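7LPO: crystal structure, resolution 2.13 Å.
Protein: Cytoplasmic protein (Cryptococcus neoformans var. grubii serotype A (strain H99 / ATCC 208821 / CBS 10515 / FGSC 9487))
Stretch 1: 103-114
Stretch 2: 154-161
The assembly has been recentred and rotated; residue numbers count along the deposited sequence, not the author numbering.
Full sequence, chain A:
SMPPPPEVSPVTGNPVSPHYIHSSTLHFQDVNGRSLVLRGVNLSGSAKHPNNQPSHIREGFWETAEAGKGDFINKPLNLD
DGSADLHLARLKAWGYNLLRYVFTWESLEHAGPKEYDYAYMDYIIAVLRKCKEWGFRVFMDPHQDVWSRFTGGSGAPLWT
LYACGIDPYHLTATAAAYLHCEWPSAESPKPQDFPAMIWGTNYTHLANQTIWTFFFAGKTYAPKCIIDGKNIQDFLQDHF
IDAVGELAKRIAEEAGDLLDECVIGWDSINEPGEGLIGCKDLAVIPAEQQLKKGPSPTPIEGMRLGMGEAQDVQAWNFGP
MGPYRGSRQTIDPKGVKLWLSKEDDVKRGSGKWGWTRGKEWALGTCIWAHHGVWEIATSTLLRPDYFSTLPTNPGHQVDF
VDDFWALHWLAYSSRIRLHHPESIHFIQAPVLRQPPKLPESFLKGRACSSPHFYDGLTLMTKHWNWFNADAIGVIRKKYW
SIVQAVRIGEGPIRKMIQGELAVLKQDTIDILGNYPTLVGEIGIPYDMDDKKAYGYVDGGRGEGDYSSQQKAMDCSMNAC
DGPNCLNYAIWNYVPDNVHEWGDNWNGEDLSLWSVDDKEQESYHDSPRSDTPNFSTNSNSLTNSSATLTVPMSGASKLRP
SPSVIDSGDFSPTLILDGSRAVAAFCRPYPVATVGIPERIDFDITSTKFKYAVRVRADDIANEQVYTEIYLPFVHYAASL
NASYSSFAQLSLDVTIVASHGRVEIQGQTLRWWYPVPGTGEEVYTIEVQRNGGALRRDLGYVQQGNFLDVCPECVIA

Stretch 1, residues 103-114: FTWESLEHAGPK
Stretch 2, residues 154-161: SGAPLWTL

Two tryptophan–proline pairs, one running each way, join these stretches. P157 of stretch 2 lies over a face of W105, and P113 of stretch 1 lies over a face of W159. P157 CD sits 3.6 Å from the centroid of the W105 five-membered ring, with W105 CD2 as its closest ring atom at 3.5 Å. P113 CD sits 4.0 Å from the centroid of the W159 five-membered ring, 11° off its normal. The puckered proline rings (P157 C-gamma endo, P113 C-gamma exo) put CD hydrogens over the indole faces.

The stretches run in the same sense. T104 CA is 5.0 Å from G155 CA, E106 CA is 4.1 Å from P157 CA, and G112 CA is 6.8 Å from W159 CA. F103 is in strand; a short helix follows, with E106 to L108 in it (W105 phi/psi -52/-40). T104 (chi1 p) caps it: S107 N donates to T104 OG1 at 3.2 Å. S107 OG (chi1 p) also donates to T104 O at 2.7 Å. A type I turn spans E109 to G112.

Two direct hydrogen bonds cross the contact. E106 N donates to G155 O at 2.7 Å, using an amide of the first helical turn. W159 NE1 donates to E109 O at 2.9 Å, nearly straight at 170°.

G155 has phi/psi 129/-97 and G112 has 147/169. At either, a CB would jam against the preceding carbonyl O, so glycine fits. A156 (-82/152) and P157 (-70/154) are extended; T160 and L161 are helical.

W105 (chi1 t, chi2 9°) points toward stretch 2 and is buried. W105 CE3 meets A156 CB at 3.6 Å, and W105 CH2 meets T160 CG2 at 3.7 Å. T160 (chi1 p) turns its hydroxyl back along its own stretch: T160 OG1 donates to P157 O at 2.8 Å. W159 (chi1 p, chi2 -102°) has the largest area covered, and W159 CH2 approaches W105 CZ2 at 4.2 Å.

E109 (chi1 t, chi2 t, chi3 11°) ties stretch 1 together. W105 NE1 donates to E109 OE1 at 2.8 Å, and K114 N donates to E109 OE2 at 2.6 Å. The carboxylate thus accepts from the indole NH of buried W105 and from the backbone NH of K114.

E106 extends (chi1 t, chi2 t, chi3 -169°) to three waters, and its carboxylate is also bonded elsewhere in the structure. Water 1 lies 2.9 Å from E106 OE2 and accepts from G155 N at 3.1 Å. Water 2 lies 2.8 Å from E106 OE2 and 2.8 Å from A156 O. Water 3 accepts from L158 N at 2.8 Å and donates weakly to E106 OE1 at 3.5 Å.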

# COMPACT_ATOMS: atom_id res chain seq x y z
N PHE A 103 5.67 -4.09 -7.65
CA PHE A 103 6.48 -3.75 -8.81
C PHE A 103 6.12 -2.33 -9.24
O PHE A 103 5.04 -1.82 -8.93
CB PHE A 103 6.27 -4.74 -9.98
CG PHE A 103 4.92 -4.66 -10.61
CD1 PHE A 103 3.85 -5.36 -10.07
CD2 PHE A 103 4.70 -3.88 -11.72
CE1 PHE A 103 2.60 -5.29 -10.63
CE2 PHE A 103 3.45 -3.81 -12.30
CZ PHE A 103 2.39 -4.52 -11.75
N THR A 104 7.04 -1.68 -9.93
CA THR A 104 6.81 -0.31 -10.37
C THR A 104 6.78 -0.22 -11.88
O THR A 104 7.43 -1.01 -12.59
CB THR A 104 7.86 0.66 -9.81
OG1 THR A 104 9.15 0.32 -10.35
CG2 THR A 104 7.86 0.58 -8.27
N TRP A 105 6.00 0.74 -12.37
CA TRP A 105 6.03 1.10 -13.78
C TRP A 105 7.45 1.39 -14.25
O TRP A 105 7.84 1.00 -15.36
CB TRP A 105 5.11 2.31 -13.96
CG TRP A 105 4.90 2.79 -15.35
CD1 TRP A 105 5.28 2.19 -16.51
CD2 TRP A 105 4.24 3.99 -15.72
NE1 TRP A 105 4.89 2.95 -17.57
CE2 TRP A 105 4.26 4.07 -17.11
CE3 TRP A 105 3.62 5.02 -14.99
CZ2 TRP A 105 3.69 5.13 -17.81
CZ3 TRP A 105 3.06 6.08 -15.68
CH2 TRP A 105 3.10 6.12 -17.08
N GLU A 106 8.24 2.06 -13.41
CA GLU A 106 9.61 2.39 -13.80
C GLU A 106 10.40 1.13 -14.13
O GLU A 106 11.17 1.11 -15.10
CB GLU A 106 10.32 3.17 -12.70
CG GLU A 106 11.81 3.38 -12.98
CD GLU A 106 12.55 4.11 -11.87
OE1 GLU A 106 13.71 4.51 -12.11
OE2 GLU A 106 12.01 4.31 -10.76
N SER A 107 10.24 0.08 -13.31
CA SER A 107 11.03 -1.13 -13.51
C SER A 107 10.64 -1.85 -14.80
O SER A 107 11.44 -2.65 -15.31
CB SER A 107 10.88 -2.07 -12.31
OG SER A 107 9.57 -2.62 -12.23
N LEU A 108 9.46 -1.56 -15.35
CA LEU A 108 9.00 -2.19 -16.57
C LEU A 108 9.28 -1.37 -17.83
O LEU A 108 9.38 -1.96 -18.92
CB LEU A 108 7.49 -2.45 -16.51
CG LEU A 108 6.96 -3.43 -15.47
CD1 LEU A 108 5.43 -3.43 -15.49
CD2 LEU A 108 7.49 -4.83 -15.68
N GLU A 109 9.40 -0.04 -17.73
CA GLU A 109 9.46 0.80 -18.93
C GLU A 109 10.45 1.95 -18.77
O GLU A 109 10.29 3.00 -19.40
CB GLU A 109 8.06 1.34 -19.27
CG GLU A 109 7.84 1.75 -20.72
CD GLU A 109 6.37 2.04 -21.05
OE1 GLU A 109 5.54 2.13 -20.13
OE2 GLU A 109 6.03 2.18 -22.24
N HIS A 110 11.49 1.75 -17.97
CA HIS A 110 12.48 2.81 -17.75
C HIS A 110 13.22 3.17 -19.03
O HIS A 110 13.68 4.31 -19.17
CB HIS A 110 13.49 2.37 -16.70
CG HIS A 110 14.06 1.01 -16.95
ND1 HIS A 110 15.12 0.80 -17.81
CD2 HIS A 110 13.72 -0.20 -16.46
CE1 HIS A 110 15.40 -0.49 -17.84
NE2 HIS A 110 14.57 -1.12 -17.03
N ALA A 111 13.38 2.22 -19.95
CA ALA A 111 14.17 2.48 -21.15
C ALA A 111 13.54 3.52 -22.07
O ALA A 111 14.25 4.14 -22.85
CB ALA A 111 14.39 1.18 -21.92
N GLY A 112 12.23 3.69 -22.02
CA GLY A 112 11.54 4.64 -22.86
C GLY A 112 10.16 4.12 -23.20
O GLY A 112 9.83 2.96 -22.94
N PRO A 113 9.32 4.98 -23.79
CA PRO A 113 7.97 4.54 -24.16
C PRO A 113 7.97 3.28 -25.01
O PRO A 113 8.61 3.24 -26.07
CB PRO A 113 7.40 5.73 -24.95
CG PRO A 113 8.27 6.89 -24.64
CD PRO A 113 9.60 6.38 -24.17
N LYS A 114 7.27 2.25 -24.55
CA LYS A 114 7.12 0.97 -25.23
C LYS A 114 8.43 0.20 -25.37
O LYS A 114 8.50 -0.76 -26.15
CB LYS A 114 6.47 1.16 -26.61
CG LYS A 114 4.98 1.43 -26.50
CD LYS A 114 4.38 1.93 -27.80
CE LYS A 114 2.93 2.35 -27.58
NZ LYS A 114 2.20 2.49 -28.87
N SER A 154 8.11 6.79 -5.51
CA SER A 154 8.34 5.61 -6.33
C SER A 154 7.28 5.61 -7.42
O SER A 154 6.27 6.31 -7.33
CB SER A 154 8.26 4.32 -5.51
OG SER A 154 6.91 3.98 -5.20
N GLY A 155 7.53 4.80 -8.45
CA GLY A 155 6.50 4.57 -9.45
C GLY A 155 6.91 4.76 -10.90
O GLY A 155 7.46 3.84 -11.51
N ALA A 156 6.63 5.93 -11.45
CA ALA A 156 6.68 6.12 -12.89
C ALA A 156 8.11 6.36 -13.39
O ALA A 156 8.96 6.87 -12.65
CB ALA A 156 5.79 7.28 -13.29
N PRO A 157 8.40 6.01 -14.64
CA PRO A 157 9.74 6.26 -15.19
C PRO A 157 9.98 7.75 -15.40
O PRO A 157 9.05 8.54 -15.59
CB PRO A 157 9.75 5.50 -16.52
CG PRO A 157 8.31 5.31 -16.88
CD PRO A 157 7.55 5.24 -15.57
N LEU A 158 11.26 8.12 -15.36
CA LEU A 158 11.64 9.52 -15.44
C LEU A 158 11.09 10.21 -16.68
O LEU A 158 10.80 11.42 -16.65
CB LEU A 158 13.17 9.64 -15.41
CG LEU A 158 13.79 11.01 -15.65
CD1 LEU A 158 13.49 11.97 -14.51
CD2 LEU A 158 15.30 10.83 -15.82
N TRP A 159 10.94 9.49 -17.79
CA TRP A 159 10.51 10.17 -18.99
C TRP A 159 9.07 10.68 -18.90
O TRP A 159 8.69 11.52 -19.72
CB TRP A 159 10.68 9.26 -20.22
CG TRP A 159 10.00 7.92 -20.20
CD1 TRP A 159 10.58 6.71 -19.96
CD2 TRP A 159 8.62 7.65 -20.49
NE1 TRP A 159 9.65 5.70 -20.07
CE2 TRP A 159 8.44 6.25 -20.39
CE3 TRP A 159 7.53 8.45 -20.82
CZ2 TRP A 159 7.21 5.64 -20.61
CZ3 TRP A 159 6.30 7.84 -21.03
CH2 TRP A 159 6.16 6.45 -20.93
N THR A 160 8.28 10.22 -17.92
CA THR A 160 6.93 10.77 -17.79
C THR A 160 6.97 12.23 -17.36
O THR A 160 6.09 13.02 -17.74
CB THR A 160 6.08 9.96 -16.79
OG1 THR A 160 6.69 9.96 -15.49
CG2 THR A 160 5.89 8.54 -17.30
N LEU A 161 7.96 12.62 -16.56
CA LEU A 161 8.12 14.03 -16.19
C LEU A 161 8.34 14.89 -17.43
O LEU A 161 7.72 15.95 -17.59
CB LEU A 161 9.29 14.20 -15.22
CG LEU A 161 9.01 13.96 -13.74
CD1 LEU A 161 8.70 12.50 -13.52
CD2 LEU A 161 10.20 14.39 -12.89
O HOH W 1 10.18 3.28 -8.82
O HOH W 2 9.97 6.12 -10.19
O HOH W 3 13.02 5.91 -15.24